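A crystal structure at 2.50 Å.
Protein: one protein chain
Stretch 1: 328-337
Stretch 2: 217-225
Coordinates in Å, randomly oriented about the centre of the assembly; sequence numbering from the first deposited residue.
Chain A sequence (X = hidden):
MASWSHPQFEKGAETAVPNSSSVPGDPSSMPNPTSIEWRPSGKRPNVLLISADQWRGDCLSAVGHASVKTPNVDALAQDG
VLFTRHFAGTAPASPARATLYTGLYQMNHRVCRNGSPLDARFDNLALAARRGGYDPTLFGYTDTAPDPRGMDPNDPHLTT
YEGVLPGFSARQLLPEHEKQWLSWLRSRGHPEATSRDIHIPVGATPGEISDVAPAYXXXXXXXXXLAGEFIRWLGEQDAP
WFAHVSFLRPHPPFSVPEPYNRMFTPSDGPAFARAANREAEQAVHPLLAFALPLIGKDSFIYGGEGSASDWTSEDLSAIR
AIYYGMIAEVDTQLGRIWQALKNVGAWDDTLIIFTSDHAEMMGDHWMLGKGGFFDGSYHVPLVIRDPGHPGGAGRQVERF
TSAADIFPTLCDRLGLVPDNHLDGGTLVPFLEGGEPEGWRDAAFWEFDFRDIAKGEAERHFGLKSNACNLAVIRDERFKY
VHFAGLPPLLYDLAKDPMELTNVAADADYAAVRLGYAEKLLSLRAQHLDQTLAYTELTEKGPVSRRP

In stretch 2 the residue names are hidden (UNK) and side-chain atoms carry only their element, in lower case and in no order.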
# COMPACT_ATOMS: atom_id res chain seq x y z
N ALA A 328 -36.78 -3.75 -12.82
CA ALA A 328 -37.65 -3.28 -13.89
C ALA A 328 -38.14 -1.86 -13.59
O ALA A 328 -38.13 -1.01 -14.48
CB ALA A 328 -38.82 -4.23 -14.07
N GLU A 329 -38.50 -1.60 -12.31
CA GLU A 329 -38.95 -0.29 -11.83
C GLU A 329 -37.87 0.75 -12.04
O GLU A 329 -38.18 1.86 -12.48
CB GLU A 329 -39.38 -0.38 -10.35
CG GLU A 329 -40.00 0.89 -9.77
CD GLU A 329 -39.03 1.94 -9.24
OE1 GLU A 329 -38.04 1.56 -8.57
OE2 GLU A 329 -39.27 3.15 -9.47
N VAL A 330 -36.61 0.41 -11.72
CA VAL A 330 -35.46 1.30 -11.89
C VAL A 330 -35.23 1.56 -13.40
O VAL A 330 -35.03 2.72 -13.80
CB VAL A 330 -34.19 0.79 -11.15
CG1 VAL A 330 -33.00 1.73 -11.38
CG2 VAL A 330 -34.45 0.62 -9.66
N ASP A 331 -35.29 0.50 -14.23
CA ASP A 331 -35.13 0.58 -15.68
C ASP A 331 -36.12 1.56 -16.31
O ASP A 331 -35.72 2.34 -17.18
CB ASP A 331 -35.23 -0.82 -16.33
CG ASP A 331 -35.03 -0.79 -17.83
OD1 ASP A 331 -33.85 -0.84 -18.27
OD2 ASP A 331 -36.03 -0.63 -18.56
N THR A 332 -37.39 1.56 -15.83
CA THR A 332 -38.45 2.45 -16.32
C THR A 332 -38.01 3.88 -16.13
O THR A 332 -38.07 4.66 -17.07
CB THR A 332 -39.78 2.14 -15.59
OG1 THR A 332 -40.20 0.83 -15.93
CG2 THR A 332 -40.89 3.13 -15.92
N GLN A 333 -37.54 4.20 -14.91
CA GLN A 333 -37.06 5.54 -14.56
C GLN A 333 -35.85 5.96 -15.37
O GLN A 333 -35.72 7.14 -15.70
CB GLN A 333 -36.82 5.66 -13.06
CG GLN A 333 -38.11 5.45 -12.24
CD GLN A 333 -39.12 6.56 -12.42
OE1 GLN A 333 -38.78 7.71 -12.66
NE2 GLN A 333 -40.40 6.22 -12.29
N LEU A 334 -35.04 4.98 -15.82
CA LEU A 334 -33.92 5.28 -16.72
C LEU A 334 -34.44 5.75 -18.07
O LEU A 334 -33.90 6.72 -18.62
CB LEU A 334 -32.93 4.10 -16.84
CG LEU A 334 -32.20 3.75 -15.53
CD1 LEU A 334 -31.50 2.39 -15.63
CD2 LEU A 334 -31.27 4.88 -15.08
N GLY A 335 -35.51 5.11 -18.56
CA GLY A 335 -36.19 5.48 -19.81
C GLY A 335 -36.76 6.88 -19.77
O GLY A 335 -36.64 7.66 -20.73
N ARG A 336 -37.34 7.23 -18.62
CA ARG A 336 -37.89 8.57 -18.32
C ARG A 336 -36.76 9.61 -18.37
O ARG A 336 -36.99 10.71 -18.87
CB ARG A 336 -38.55 8.54 -16.94
CG ARG A 336 -39.13 9.86 -16.49
CD ARG A 336 -39.53 9.72 -15.05
NE ARG A 336 -39.87 11.02 -14.47
CZ ARG A 336 -40.06 11.24 -13.17
NH1 ARG A 336 -39.93 10.25 -12.29
NH2 ARG A 336 -40.37 12.46 -12.74
N ILE A 337 -35.54 9.25 -17.87
CA ILE A 337 -34.35 10.08 -17.88
C ILE A 337 -33.84 10.27 -19.31
O ILE A 337 -33.54 11.40 -19.71
CB ILE A 337 -33.26 9.57 -16.87
CG1 ILE A 337 -33.62 9.97 -15.41
CG2 ILE A 337 -31.82 10.04 -17.24
CD1 ILE A 337 -33.05 9.02 -14.40
N UNK A 217 -47.32 4.66 -4.96
CA UNK A 217 -47.37 4.18 -6.34
C UNK A 217 -45.98 3.99 -6.99
O UNK A 217 -44.96 4.30 -6.36
c UNK A 217 -48.24 5.11 -7.19
o UNK A 217 -47.59 6.33 -7.50
N UNK A 218 -45.95 3.50 -8.25
CA UNK A 218 -44.73 3.32 -9.04
C UNK A 218 -44.06 4.69 -9.35
O UNK A 218 -42.84 4.76 -9.51
c UNK A 218 -46.31 2.19 -12.46
c UNK A 218 -44.99 2.50 -10.32
n UNK A 218 -46.39 3.71 -14.43
c UNK A 218 -47.17 2.85 -13.50
c UNK A 218 -45.93 3.15 -11.33
N UNK A 219 -44.87 5.76 -9.40
CA UNK A 219 -44.43 7.13 -9.65
C UNK A 219 -44.13 7.87 -8.33
O UNK A 219 -43.84 9.07 -8.33
c UNK A 219 -45.47 7.88 -10.52
o UNK A 219 -44.82 7.34 -12.74
o UNK A 219 -46.74 6.53 -12.00
c UNK A 219 -45.70 7.21 -11.85
N UNK A 220 -44.14 7.11 -7.22
CA UNK A 220 -43.87 7.63 -5.88
C UNK A 220 -42.71 6.91 -5.14
O UNK A 220 -42.53 7.14 -3.95
c UNK A 220 -47.44 8.71 -4.67
o UNK A 220 -47.95 7.63 -4.29
c UNK A 220 -45.16 7.63 -5.04
c UNK A 220 -46.18 8.66 -5.50
o UNK A 220 -47.94 9.83 -4.42
N UNK A 221 -41.92 6.06 -5.83
CA UNK A 221 -40.75 5.39 -5.22
C UNK A 221 -39.64 6.43 -5.01
O UNK A 221 -39.75 7.58 -5.48
c UNK A 221 -40.20 4.28 -6.14
o UNK A 221 -39.88 4.85 -7.41
c UNK A 221 -41.17 3.10 -6.32
N UNK A 222 -38.55 6.02 -4.36
CA UNK A 222 -37.37 6.86 -4.13
C UNK A 222 -36.72 7.14 -5.51
O UNK A 222 -36.18 8.24 -5.71
c UNK A 222 -36.35 6.18 -3.19
c UNK A 222 -36.92 5.74 -1.84
c UNK A 222 -37.38 4.30 -1.84
o UNK A 222 -38.19 3.87 -2.66
n UNK A 222 -36.88 3.52 -0.89
N UNK A 223 -36.82 6.16 -6.44
CA UNK A 223 -36.33 6.25 -7.83
C UNK A 223 -37.07 7.38 -8.61
O UNK A 223 -36.43 8.25 -9.22
c UNK A 223 -35.61 4.82 -9.82
c UNK A 223 -36.46 4.89 -8.57
o UNK A 223 -36.16 3.78 -7.71
N UNK A 224 -38.44 7.33 -8.58
CA UNK A 224 -39.35 8.28 -9.23
C UNK A 224 -39.16 9.70 -8.66
O UNK A 224 -39.15 10.66 -9.42
c UNK A 224 -40.77 7.82 -9.01
N UNK A 225 -38.92 9.81 -7.34
CA UNK A 225 -38.66 11.06 -6.64
C UNK A 225 -37.34 11.69 -7.11
O UNK A 225 -37.35 12.83 -7.57
c UNK A 225 -36.38 12.67 -2.67
c UNK A 225 -38.68 10.84 -5.11
c UNK A 225 -36.93 13.93 -2.66
c UNK A 225 -38.04 14.21 -3.44
c UNK A 225 -36.95 11.67 -3.47
c UNK A 225 -38.06 11.93 -4.27
c UNK A 225 -38.60 13.21 -4.24
O HOH W 1 -41.20 3.69 -11.35

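Position 217 carries one carbon followed by one oxygen, with nothing of stretch 1 in reach. A lone hydroxyl on CB makes it serine, S217. Its OG takes a weak bond from the backbone N of position 219, at 3.4 Å.

Position 218 has four carbons in a row ending in a nitrogen. The unbranched chain with a terminal amine is lysine, K218. Its side chain makes no close contact with stretch 1, but its backbone takes part in the contact. Water 1 donates to K218 O at 2.7 Å and to E329 OE2 at 2.7 Å, and it accepts from Q333 NE2 at 2.8 Å. Direct approach is longer, with Q333 NE2 4.0 Å from K218 O, so the water fills the gap.

Position 219 has two carbons, the second carrying two oxygens. A carboxylate one carbon beyond CB is aspartate, D219. Its CA-to-CB bond points away from stretch 1. D219 OD2 forms a long salt bridge with K218 NZ, at 3.7 Å.

Position 220 has three carbons, the third carrying two oxygens. One carbon more than in D219 gives glutamate, E220. It does not touch stretch 1 and turns back on its own loop: S217 N donates to E220 OE1 at 3.1 Å.

Position 221 has a CB carrying one oxygen and one carbon. The oxygen lies 2.7 Å from E329 OE2. A branched CB with a hydroxyl is threonine, T221. T221 OG1 donates to E329 OE2 and also accepts from the backbone N of position 224, at 3.1 Å. The latter bond caps the helix that starts at the next residue.

Position 222 has three carbons, the third carrying two further atoms, an oxygen and a nitrogen. A terminal amide at this length is glutamine, Q222. It makes no contact with stretch 1, and its amide is bonded elsewhere in the structure.

Position 223 repeats the pattern of T221: a CB with one oxygen and one carbon. The oxygen lies 3.0 Å from E329 OE1, and the carbon 3.5 Å from Q333 CG. This is threonine, T223. T223 CG2 also lies 4.1 Å from V330 CA, so the methyl packs against the helix of stretch 1.

Position 224 has a single side-chain carbon, 3.7 Å from Q333 NE2. It is alanine, A224. Its backbone is approached too: Q333 OE1 lies 3.5 Å from A224 CA, and R336 NH1 donates to A224 O at 3.0 Å.

Position 225 has one carbon followed by a ring of six carbons. This is phenylalanine, F225. Its CA-to-CB bond points away from stretch 1, and the residue does not touch it.

The contact buries 343 Å², both sides summed. E329 meets the start of the helix, where T221 OG1 serves both the cap and the carboxylate. T223 and A224 supply the close packing. R336 NH1 also donates to Q333 OE1 at 2.8 Å, which ties these two side chains together beside A224.

Stretch 2 (217-225) SKDETQTAF
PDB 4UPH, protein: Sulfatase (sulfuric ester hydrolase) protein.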